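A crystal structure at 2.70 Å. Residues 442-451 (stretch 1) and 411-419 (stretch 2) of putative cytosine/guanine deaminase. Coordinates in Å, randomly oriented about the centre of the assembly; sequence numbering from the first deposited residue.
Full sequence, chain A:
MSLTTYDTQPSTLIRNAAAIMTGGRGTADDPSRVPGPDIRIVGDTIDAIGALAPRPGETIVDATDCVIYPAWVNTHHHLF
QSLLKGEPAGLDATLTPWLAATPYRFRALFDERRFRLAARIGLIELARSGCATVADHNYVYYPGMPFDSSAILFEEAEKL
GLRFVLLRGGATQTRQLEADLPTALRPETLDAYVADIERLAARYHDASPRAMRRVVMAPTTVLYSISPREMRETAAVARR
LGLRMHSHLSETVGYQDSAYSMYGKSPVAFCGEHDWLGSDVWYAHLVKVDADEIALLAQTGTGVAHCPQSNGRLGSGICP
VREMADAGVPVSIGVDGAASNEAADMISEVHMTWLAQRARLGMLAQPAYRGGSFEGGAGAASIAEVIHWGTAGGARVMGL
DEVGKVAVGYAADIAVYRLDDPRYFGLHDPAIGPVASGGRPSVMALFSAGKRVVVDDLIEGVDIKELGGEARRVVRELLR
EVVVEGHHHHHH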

# COMPACT_ATOMS: atom_id res chain seq x y z
N SER A 442 -5.09 11.05 15.57
CA SER A 442 -3.96 11.96 15.55
C SER A 442 -2.65 11.18 15.65
O SER A 442 -2.41 10.49 16.64
CB SER A 442 -4.12 12.94 16.73
OG SER A 442 -3.05 13.85 16.84
N VAL A 443 -1.81 11.26 14.62
CA VAL A 443 -0.52 10.57 14.65
C VAL A 443 0.51 11.40 15.41
O VAL A 443 1.16 12.29 14.85
CB VAL A 443 0.03 10.27 13.22
CG1 VAL A 443 -0.61 9.01 12.66
CG2 VAL A 443 -0.24 11.43 12.31
N MET A 444 0.66 11.11 16.69
CA MET A 444 1.61 11.84 17.50
C MET A 444 2.97 11.34 17.05
O MET A 444 3.97 12.05 17.12
CB MET A 444 1.38 11.57 19.00
CG MET A 444 2.02 10.30 19.55
SD MET A 444 3.63 10.60 20.33
CE MET A 444 3.28 10.07 22.02
N ALA A 445 3.00 10.11 16.54
CA ALA A 445 4.26 9.54 16.08
C ALA A 445 4.14 8.41 15.05
O ALA A 445 3.39 7.46 15.24
CB ALA A 445 5.05 9.04 17.28
N LEU A 446 4.90 8.54 13.97
CA LEU A 446 4.96 7.52 12.92
C LEU A 446 6.44 7.23 12.75
O LEU A 446 7.25 8.16 12.63
CB LEU A 446 4.39 8.05 11.60
CG LEU A 446 3.87 7.05 10.53
CD1 LEU A 446 4.40 7.45 9.17
CD2 LEU A 446 4.25 5.62 10.87
N PHE A 447 6.80 5.95 12.75
CA PHE A 447 8.18 5.51 12.58
C PHE A 447 8.35 4.64 11.35
O PHE A 447 7.60 3.69 11.15
CB PHE A 447 8.66 4.72 13.78
CG PHE A 447 8.91 5.56 14.99
CD1 PHE A 447 7.96 5.66 16.00
CD2 PHE A 447 10.07 6.30 15.09
CE1 PHE A 447 8.18 6.47 17.10
CE2 PHE A 447 10.31 7.11 16.17
CZ PHE A 447 9.35 7.20 17.19
N SER A 448 9.34 4.99 10.54
CA SER A 448 9.64 4.23 9.34
C SER A 448 11.13 3.91 9.41
O SER A 448 11.99 4.81 9.38
CB SER A 448 9.33 5.03 8.07
OG SER A 448 9.49 4.21 6.92
N ALA A 449 11.43 2.62 9.51
CA ALA A 449 12.81 2.19 9.59
C ALA A 449 13.49 2.89 10.77
O ALA A 449 14.65 3.31 10.67
CB ALA A 449 13.53 2.51 8.29
N GLY A 450 12.75 3.02 11.88
CA GLY A 450 13.29 3.63 13.08
C GLY A 450 13.43 5.14 13.07
O GLY A 450 14.04 5.72 13.98
N LYS A 451 12.89 5.79 12.05
CA LYS A 451 12.98 7.24 12.00
C LYS A 451 11.60 7.84 12.14
O LYS A 451 10.62 7.29 11.65
CB LYS A 451 13.66 7.67 10.70
CG LYS A 451 15.12 7.26 10.70
CD LYS A 451 15.92 7.70 9.48
CE LYS A 451 17.36 7.23 9.67
NZ LYS A 451 18.28 7.64 8.57
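Stretch 2 411-419: AADIAVYRL

Stretch 2 lies beside stretch 1 as an antiparallel neighbour in a beta sheet. Its residues 414 to 418 form an extended strand. Ala 411, Ala 412 and Asp 413 lead into it, and Leu 419 follows it without touching stretch 1. Strand 414-418 and the strand of stretch 1 that follows the corner run at 179° between their N-to-C directions, and their axes approach to 4.7 Å. The chain of stretch 1 turns a corner at Met 444, which has phi/psi of -73/-26.

The register is read from the CA atoms. Ser 442 CA lies 5.1 Å from Arg 418 CA, and Val 443 CA lies 4.7 Å from Tyr 417 CA. Beyond the corner, Ala 445 CA is 4.9 Å from Val 416 CA and Leu 446 CA is 4.5 Å from Ala 415 CA. The register therefore shifts by one residue between Val 443 and Ala 445. This is a beta bulge, with Met 444 as the extra residue.

Backbone hydrogen bonds hold the pairing. Arg 418 N donates to Ser 442 O at 2.7 Å, nearly in line. The return bond, from Ser 442 N to Arg 418 O, is weak at 3.4 Å. Val 416 N donates to Ala 445 O at 2.7 Å. At the bulge, Val 416 O accepts twice: from Ala 445 N at 3.2 Å, and weakly from Met 444 N at 3.1 Å. Further along, Phe 447 N donates to Ile 414 O at 2.7 Å.

Stretch 1 then makes a type I' turn from Ser 448 to Lys 451. Ala 449 and Gly 450 both have positive phi, as this turn requires. The turn is tied to the start of stretch 2 by two bonds. Gly 450 N donates to Ala 412 O at 3.0 Å. Ala 449 N donates to the carboxylate of Asp 413, with OD1 at 2.8 Å. Asp 413 points away at its CA-to-CB bond, but the end of its side chain comes nearer to stretch 1, where OD1 takes this bond.

The side chains alternate between the two faces of the sheet. Val 443, Leu 446, Ala 415 and Tyr 417 share one face. Here Val 443 CG1 packs 3.7 Å from Tyr 417 CE2. Leu 446 CD2 reaches within 4.4 Å of Ala 415 CB.

Ser 442, Ala 445, Phe 447, Ile 414, Val 416 and Arg 418 share the other face. Val 416 has much of its surface covered by stretch 1, and its CB is 3.8 Å from Ala 445 CB. Met 444 points toward stretch 2 from the bulge and adds to this packing, with its CG 3.5 Å from Val 416 CG1. Its CB lies over one face of the Arg 418 guanidinium, and Met 444 CE approaches Arg 418 NH2 to 3.6 Å. Phe 447 CD1 stands 4.3 Å from Ile 414 CB. Together the two stretches bury 722 Å², both sides summed.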

# COMPACT_ATOMS: atom_id res chain seq x y z
N ALA A 411 11.51 -4.65 11.63
CA ALA A 411 11.81 -3.27 11.29
C ALA A 411 10.93 -2.36 12.14
O ALA A 411 9.79 -2.69 12.45
CB ALA A 411 11.55 -3.02 9.80
N ALA A 412 11.47 -1.20 12.51
CA ALA A 412 10.75 -0.24 13.34
C ALA A 412 9.79 0.67 12.58
O ALA A 412 10.06 1.86 12.41
CB ALA A 412 11.73 0.60 14.13
N ASP A 413 8.67 0.10 12.13
CA ASP A 413 7.64 0.87 11.42
C ASP A 413 6.46 0.84 12.37
O ASP A 413 5.68 -0.12 12.39
CB ASP A 413 7.29 0.20 10.10
CG ASP A 413 8.50 -0.01 9.23
OD1 ASP A 413 9.27 0.96 9.03
OD2 ASP A 413 8.69 -1.14 8.75
N ILE A 414 6.34 1.90 13.15
CA ILE A 414 5.30 1.99 14.16
C ILE A 414 4.47 3.25 14.10
O ILE A 414 4.96 4.33 13.77
CB ILE A 414 5.93 1.90 15.58
CG1 ILE A 414 6.83 0.67 15.65
CG2 ILE A 414 4.83 1.80 16.65
CD1 ILE A 414 7.63 0.58 16.93
N ALA A 415 3.19 3.10 14.43
CA ALA A 415 2.27 4.22 14.48
C ALA A 415 1.78 4.39 15.92
O ALA A 415 1.33 3.43 16.55
CB ALA A 415 1.11 3.98 13.55
N VAL A 416 1.90 5.60 16.44
CA VAL A 416 1.46 5.90 17.79
C VAL A 416 0.34 6.92 17.64
O VAL A 416 0.59 8.06 17.25
CB VAL A 416 2.60 6.49 18.61
CG1 VAL A 416 2.12 6.88 20.00
CG2 VAL A 416 3.72 5.48 18.70
N TYR A 417 -0.88 6.50 17.94
CA TYR A 417 -2.05 7.38 17.81
C TYR A 417 -2.55 8.02 19.11
O TYR A 417 -2.66 7.35 20.14
CB TYR A 417 -3.22 6.63 17.17
CG TYR A 417 -2.92 5.95 15.86
CD1 TYR A 417 -2.74 4.56 15.80
CD2 TYR A 417 -2.86 6.67 14.67
CE1 TYR A 417 -2.52 3.91 14.59
CE2 TYR A 417 -2.64 6.03 13.45
CZ TYR A 417 -2.47 4.65 13.42
OH TYR A 417 -2.25 4.01 12.22
N ARG A 418 -2.84 9.31 19.05
CA ARG A 418 -3.39 10.01 20.20
C ARG A 418 -4.89 10.13 19.93
O ARG A 418 -5.30 10.67 18.90
CB ARG A 418 -2.75 11.39 20.36
CG ARG A 418 -3.26 12.17 21.57
CD ARG A 418 -2.24 13.18 22.04
NE ARG A 418 -1.15 12.56 22.78
CZ ARG A 418 0.08 13.06 22.82
NH1 ARG A 418 0.36 14.17 22.14
NH2 ARG A 418 1.03 12.46 23.52
N LEU A 419 -5.71 9.58 20.83
CA LEU A 419 -7.16 9.62 20.67
C LEU A 419 -7.74 10.83 21.39
O LEU A 419 -8.61 10.69 22.24
CB LEU A 419 -7.79 8.35 21.23
CG LEU A 419 -7.19 7.01 20.81
CD1 LEU A 419 -7.92 5.90 21.52
CD2 LEU A 419 -7.28 6.83 19.30